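Local coordinates for protein cytochrome P450 (Zobellia galactanivorans, PDB 6G5O) that belongs to the cytochrome P450 family and carries protoporphyrin IX containing iron, a haem group, in a pocket buried within a mainly helical fold, at residues Asp190-Leu195 with Gly212-Thr217; Pro266-Gly271 with Ser292-Ser297. All coordinates share one frame; numbering follows the deposited sequence.

Overall arrangement
Cytochrome P450 folds enclose a haem between a large helical part and a smaller part rich in strands, and the two contacts sample both. Interaction 1 packs two helices of the helical part; interaction 2 joins a strand and the loop before it to a strand and the short helix after it. Their centres lie 25 Å apart and their nearest atoms about 8 Å, so they do not touch, yet both border the haem. Leu216 and Thr217 approach its periphery at CMD and CBC, whereas Leu267, Met270 and Trp295 gather round the A ring and its propionate. Water 1, bound to the iron at 2.2 Å, sits on the haem face over which Leu267 lies.

Interaction 1: Asp190-Leu195 with Gly212-Thr217; sequences DMYSVL and GVMVLT. With HEM (protoporphyrin IX containing Fe), chain C.
Helix 207-220, the first part of the long helix that runs past the haem in P450 proteins, is backed here by the short helix 191-196. Their local axes come within 11.0 Å at 149°, close to antiparallel, and the contacts between them are made by side chains. Met214 is central. Its chain bends at both chi2 and chi3, which curls the methyl back over one face of the Tyr192 ring; CE stands 4.0 Å from the ring centroid, a CH-pi contact, while SD takes a more distant, oblique Met-aromatic position. Met191 does the opposite: fully extended, it slides past Met214 so that the two SD atoms meet at 3.5 Å, then reaches on to set CE 3.9 Å from Thr217 OG1. In this helix-helix packing, Leu195 comes tip to tip with Val213, CD1 to CG1 at 3.7 Å. Thr217 OG1 bonds to Val213 O at 2.7 Å, a carbonyl that also takes the helical bond from Thr217 N. At the N-terminus of helix 191-196, Asp190 is the cap, its OD1 gripped by both Ser193 N and Ser193 OG. Trp90 and Phe91 of helix 79-92 touch Met191, and Leu216 CD2 meets HEM CMD at 3.5 Å.

Interaction 2: Pro266-Gly271 with Ser292-Ser297; sequences PLTQMG and SLCWAS. With HEM (protoporphyrin IX containing Fe), chain C.
Backbone bonds draw Met270 and Leu293 tightly together: Leu293 N gives an almost straight bond (174°) to Met270 O at 2.9 Å, and Met270 N returns a longer one, 3.2 Å, to Leu293 O. Beyond this antiparallel hydrogen-bonded pair, Gly271 and Ser292 form the non-hydrogen-bonded pair. On the Ser292 side, Gln269 places CG in the crowded position between backbone N and carbonyl carbon (chi1 63°) and then extends, so that OE1 receives Ser292 OG at 2.7 Å from above its carbonyl plane. The strands belong to the mixed sheet of the P450 fold, where 290-293 lies between 29-32 and 270-274. The second strand ends in an inverse gamma turn centred on Cys294, which leads into helix 295-298. There Ala296 N meets a lone pair of Thr268 O at 3.1 Å, tying the loop to the helix start. The Trp295 indole is packed closely too, with HEM CMA over one face and the carbonyl oxygen of Leu293, two residues earlier, over the opposite one, each offset toward the rim; Leu267 O sits at its edge, 3.3 Å from Trp295 CD1. Buried Trp295 NE1 has no polar partner in the model, although Trp295 CZ2 comes within 3.4 Å of propionate oxygen HEM O2A. The Leu267 side chain is the loose part: partly exposed, it barely meets 292-297 and instead lays CD2 over the porphyrin, 3.7 Å from HEM C3A.

Interaction 1: Asp190-Leu195 with Gly212-Thr217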
# COMPACT_ATOMS: atom_id res chain seq x y z
N ASP A 190 -4.60 1.70 -22.99
CA ASP A 190 -4.36 2.07 -21.61
C ASP A 190 -5.49 1.56 -20.71
O ASP A 190 -6.52 1.11 -21.22
CB ASP A 190 -4.16 3.60 -21.50
CG ASP A 190 -5.44 4.42 -21.80
OD1 ASP A 190 -6.51 3.85 -22.14
OD2 ASP A 190 -5.37 5.66 -21.64
N MET A 191 -5.28 1.58 -19.40
CA MET A 191 -6.22 0.96 -18.48
C MET A 191 -7.66 1.54 -18.59
O MET A 191 -8.65 0.80 -18.47
CB MET A 191 -5.70 1.11 -17.04
CG MET A 191 -6.37 0.24 -15.99
SD MET A 191 -5.67 0.57 -14.35
CE MET A 191 -6.72 -0.46 -13.31
N TYR A 192 -7.75 2.85 -18.79
CA TYR A 192 -9.04 3.54 -18.98
C TYR A 192 -9.84 2.91 -20.12
O TYR A 192 -11.02 2.57 -19.96
CB TYR A 192 -8.79 4.99 -19.34
CG TYR A 192 -7.98 5.76 -18.31
CD1 TYR A 192 -8.58 6.28 -17.17
CD2 TYR A 192 -6.61 5.99 -18.51
CE1 TYR A 192 -7.85 6.98 -16.26
CE2 TYR A 192 -5.85 6.69 -17.59
CZ TYR A 192 -6.47 7.18 -16.47
OH TYR A 192 -5.74 7.91 -15.58
N SER A 193 -9.17 2.72 -21.24
CA SER A 193 -9.79 2.17 -22.44
C SER A 193 -10.22 0.75 -22.26
O SER A 193 -11.33 0.39 -22.65
CB SER A 193 -8.83 2.26 -23.62
OG SER A 193 -8.64 3.62 -23.95
N VAL A 194 -9.35 -0.06 -21.67
CA VAL A 194 -9.68 -1.42 -21.34
C VAL A 194 -10.88 -1.53 -20.39
O VAL A 194 -11.68 -2.42 -20.55
CB VAL A 194 -8.49 -2.16 -20.69
CG1 VAL A 194 -8.91 -3.55 -20.23
CG2 VAL A 194 -7.33 -2.28 -21.68
N LEU A 195 -10.94 -0.69 -19.37
CA LEU A 195 -12.04 -0.75 -18.43
C LEU A 195 -13.38 -0.37 -19.11
O LEU A 195 -14.36 -1.10 -18.93
CB LEU A 195 -11.78 0.13 -17.20
CG LEU A 195 -10.67 -0.37 -16.25
CD1 LEU A 195 -10.50 0.62 -15.12
CD2 LEU A 195 -11.01 -1.73 -15.67
N GLY A 212 -14.47 4.89 -10.35
CA GLY A 212 -14.37 4.10 -9.13
C GLY A 212 -13.12 3.21 -9.03
O GLY A 212 -12.48 3.14 -7.97
N VAL A 213 -12.76 2.56 -10.13
CA VAL A 213 -11.57 1.74 -10.17
C VAL A 213 -10.31 2.60 -10.23
O VAL A 213 -9.30 2.29 -9.59
CB VAL A 213 -11.58 0.83 -11.42
CG1 VAL A 213 -10.29 -0.02 -11.46
CG2 VAL A 213 -12.83 -0.05 -11.42
N MET A 214 -10.37 3.66 -11.03
CA MET A 214 -9.18 4.46 -11.32
C MET A 214 -8.74 5.38 -10.18
O MET A 214 -7.52 5.46 -9.88
CB MET A 214 -9.33 5.22 -12.62
CG MET A 214 -9.37 4.37 -13.87
SD MET A 214 -8.02 3.18 -14.02
CE MET A 214 -6.63 4.34 -14.00
N VAL A 215 -9.68 6.01 -9.50
CA VAL A 215 -9.31 6.81 -8.32
C VAL A 215 -8.68 5.92 -7.23
O VAL A 215 -7.69 6.30 -6.56
CB VAL A 215 -10.53 7.53 -7.68
CG1 VAL A 215 -10.13 8.18 -6.35
CG2 VAL A 215 -11.10 8.58 -8.63
N LEU A 216 -9.29 4.76 -7.00
CA LEU A 216 -8.77 3.79 -6.07
C LEU A 216 -7.38 3.36 -6.42
O LEU A 216 -6.54 3.25 -5.57
CB LEU A 216 -9.67 2.58 -6.01
CG LEU A 216 -9.14 1.34 -5.29
CD1 LEU A 216 -8.93 1.59 -3.79
CD2 LEU A 216 -10.11 0.18 -5.57
N THR A 217 -7.17 3.10 -7.70
CA THR A 217 -5.86 2.68 -8.19
C THR A 217 -4.74 3.72 -7.96
O THR A 217 -3.63 3.36 -7.54
CB THR A 217 -5.98 2.28 -9.67
OG1 THR A 217 -6.88 1.17 -9.77
CG2 THR A 217 -4.67 1.89 -10.23
CHA HEM C . -6.35 -3.26 -1.07
CHB HEM C . -2.11 -2.63 1.16
CHC HEM C . -0.11 -1.22 -2.99
CHD HEM C . -4.43 -1.24 -5.04
C1A HEM C . -5.36 -3.23 -0.11
C2A HEM C . -5.52 -3.62 1.25
C3A HEM C . -4.35 -3.45 1.84
C4A HEM C . -3.43 -2.94 0.89
CMA HEM C . -4.08 -3.77 3.27
CAA HEM C . -6.76 -4.19 1.94
CBA HEM C . -7.76 -3.07 2.20
CGA HEM C . -9.04 -3.61 2.80
O1A HEM C . -10.07 -2.95 2.68
O2A HEM C . -9.11 -4.71 3.39
C1B HEM C . -1.20 -2.20 0.22
C2B HEM C . 0.17 -2.08 0.51
C3B HEM C . 0.77 -1.65 -0.65
C4B HEM C . -0.34 -1.55 -1.65
CMB HEM C . 0.82 -2.31 1.84
CAB HEM C . 2.16 -1.39 -1.02
CBB HEM C . 3.22 -1.69 -0.30
C1C HEM C . -1.10 -1.10 -3.93
C2C HEM C . -0.93 -0.58 -5.21
C3C HEM C . -2.17 -0.53 -5.79
C4C HEM C . -3.08 -1.06 -4.83
CMC HEM C . 0.36 -0.16 -5.85
CAC HEM C . -2.53 -0.09 -7.14
CBC HEM C . -1.72 0.38 -8.08
C1D HEM C . -5.28 -1.86 -4.12
C2D HEM C . -6.69 -2.16 -4.43
C3D HEM C . -7.23 -2.74 -3.35
C4D HEM C . -6.16 -2.74 -2.35
CMD HEM C . -7.34 -1.90 -5.75
CAD HEM C . -8.66 -3.22 -3.20
CBD HEM C . -8.88 -4.73 -3.42
CGD HEM C . -10.37 -5.09 -3.31
O1D HEM C . -11.21 -4.26 -2.81
O2D HEM C . -10.83 -6.21 -3.72
NA HEM C . -4.07 -2.77 -0.31
NB HEM C . -1.46 -1.87 -1.05
NC HEM C . -2.40 -1.37 -3.69
ND HEM C . -5.03 -2.24 -2.87
FE HEM C . -3.34 -2.08 -1.99
O HOH W 1 -3.70 -0.04 -1.11

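Interaction 2: Pro266-Gly271 with Ser292-Ser297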
# COMPACT_ATOMS: atom_id res chain seq x y z
N PRO A 266 2.83 -0.65 5.51
CA PRO A 266 2.63 0.71 5.01
C PRO A 266 1.18 1.17 4.96
O PRO A 266 0.95 2.38 5.06
CB PRO A 266 3.26 0.67 3.63
CG PRO A 266 4.11 -0.55 3.60
CD PRO A 266 3.40 -1.52 4.46
N LEU A 267 0.23 0.26 4.86
CA LEU A 267 -1.16 0.62 5.16
C LEU A 267 -1.50 0.14 6.57
O LEU A 267 -1.71 -1.05 6.82
CB LEU A 267 -2.16 0.05 4.15
CG LEU A 267 -3.64 0.50 4.28
CD1 LEU A 267 -3.76 2.01 4.24
CD2 LEU A 267 -4.47 -0.04 3.14
N THR A 268 -1.58 1.10 7.48
CA THR A 268 -1.69 0.82 8.90
C THR A 268 -2.95 0.10 9.26
O THR A 268 -2.93 -0.89 10.00
CB THR A 268 -1.55 2.13 9.72
OG1 THR A 268 -0.24 2.66 9.52
CG2 THR A 268 -1.74 1.87 11.18
N GLN A 269 -4.05 0.54 8.68
CA GLN A 269 -5.37 0.03 9.09
C GLN A 269 -6.41 0.41 8.06
O GLN A 269 -6.18 1.26 7.23
CB GLN A 269 -5.80 0.59 10.47
CG GLN A 269 -5.99 2.11 10.49
CD GLN A 269 -6.48 2.68 11.83
OE1 GLN A 269 -6.91 1.95 12.74
NE2 GLN A 269 -6.43 4.00 11.94
N MET A 270 -7.55 -0.24 8.14
CA MET A 270 -8.65 0.08 7.28
C MET A 270 -9.95 -0.20 8.00
O MET A 270 -10.09 -1.20 8.70
CB MET A 270 -8.59 -0.75 5.98
CG MET A 270 -9.61 -0.27 4.93
SD MET A 270 -9.49 1.50 4.52
CE MET A 270 -7.84 1.57 3.78
N GLY A 271 -10.93 0.67 7.83
CA GLY A 271 -12.18 0.49 8.52
C GLY A 271 -13.11 -0.50 7.89
O GLY A 271 -12.94 -0.88 6.72
N SER A 292 -11.81 -0.97 13.00
CA SER A 292 -10.68 -0.97 12.09
C SER A 292 -9.93 -2.31 12.18
O SER A 292 -9.85 -2.93 13.22
CB SER A 292 -9.77 0.24 12.29
OG SER A 292 -8.68 0.01 13.17
N LEU A 293 -9.44 -2.76 11.03
CA LEU A 293 -8.56 -3.90 10.91
C LEU A 293 -7.15 -3.34 10.92
O LEU A 293 -6.73 -2.75 9.95
CB LEU A 293 -8.86 -4.62 9.62
CG LEU A 293 -10.32 -5.02 9.44
CD1 LEU A 293 -10.66 -5.57 8.06
CD2 LEU A 293 -10.67 -6.05 10.48
N CYS A 294 -6.47 -3.41 12.06
CA CYS A 294 -5.19 -2.74 12.17
C CYS A 294 -4.11 -3.76 11.76
O CYS A 294 -3.55 -4.47 12.60
CB CYS A 294 -5.00 -2.17 13.58
SG CYS A 294 -3.44 -1.30 13.81
N TRP A 295 -3.81 -3.77 10.47
CA TRP A 295 -2.83 -4.67 9.88
C TRP A 295 -1.46 -4.51 10.57
O TRP A 295 -0.75 -5.49 10.80
CB TRP A 295 -2.71 -4.40 8.35
CG TRP A 295 -4.02 -4.14 7.61
CD1 TRP A 295 -4.43 -2.95 7.09
CD2 TRP A 295 -5.06 -5.09 7.32
NE1 TRP A 295 -5.68 -3.09 6.48
CE2 TRP A 295 -6.08 -4.39 6.61
CE3 TRP A 295 -5.22 -6.44 7.57
CZ2 TRP A 295 -7.24 -5.01 6.17
CZ3 TRP A 295 -6.40 -7.08 7.13
CH2 TRP A 295 -7.41 -6.36 6.44
N ALA A 296 -1.09 -3.28 10.90
CA ALA A 296 0.24 -3.04 11.50
C ALA A 296 0.41 -3.70 12.89
O ALA A 296 1.46 -4.23 13.18
CB ALA A 296 0.54 -1.57 11.58
N SER A 297 -0.64 -3.68 13.72
CA SER A 297 -0.63 -4.42 14.99
C SER A 297 -0.69 -5.94 14.81
O SER A 297 0.05 -6.66 15.48
CB SER A 297 -1.82 -3.98 15.84
OG SER A 297 -1.93 -4.71 17.04
CHA HEM C . -6.35 -3.26 -1.07
CHB HEM C . -2.11 -2.63 1.16
CHC HEM C . -0.11 -1.22 -2.99
CHD HEM C . -4.43 -1.24 -5.04
C1A HEM C . -5.36 -3.23 -0.11
C2A HEM C . -5.52 -3.62 1.25
C3A HEM C . -4.35 -3.45 1.84
C4A HEM C . -3.43 -2.94 0.89
CMA HEM C . -4.08 -3.77 3.27
CAA HEM C . -6.76 -4.19 1.94
CBA HEM C . -7.76 -3.07 2.20
CGA HEM C . -9.04 -3.61 2.80
O1A HEM C . -10.07 -2.95 2.68
O2A HEM C . -9.11 -4.71 3.39
C1B HEM C . -1.20 -2.20 0.22
C2B HEM C . 0.17 -2.08 0.51
C3B HEM C . 0.77 -1.65 -0.65
C4B HEM C . -0.34 -1.55 -1.65
CMB HEM C . 0.82 -2.31 1.84
CAB HEM C . 2.16 -1.39 -1.02
CBB HEM C . 3.22 -1.69 -0.30
C1C HEM C . -1.10 -1.10 -3.93
C2C HEM C . -0.93 -0.58 -5.21
C3C HEM C . -2.17 -0.53 -5.79
C4C HEM C . -3.08 -1.06 -4.83
CMC HEM C . 0.36 -0.16 -5.85
CAC HEM C . -2.53 -0.09 -7.14
CBC HEM C . -1.72 0.38 -8.08
C1D HEM C . -5.28 -1.86 -4.12
C2D HEM C . -6.69 -2.16 -4.43
C3D HEM C . -7.23 -2.74 -3.35
C4D HEM C . -6.16 -2.74 -2.35
CMD HEM C . -7.34 -1.90 -5.75
CAD HEM C . -8.66 -3.22 -3.20
CBD HEM C . -8.88 -4.73 -3.42
CGD HEM C . -10.37 -5.09 -3.31
O1D HEM C . -11.21 -4.26 -2.81
O2D HEM C . -10.83 -6.21 -3.72
NA HEM C . -4.07 -2.77 -0.31
NB HEM C . -1.46 -1.87 -1.05
NC HEM C . -2.40 -1.37 -3.69
ND HEM C . -5.03 -2.24 -2.87
FE HEM C . -3.34 -2.08 -1.99
O HOH W 1 -3.70 -0.04 -1.11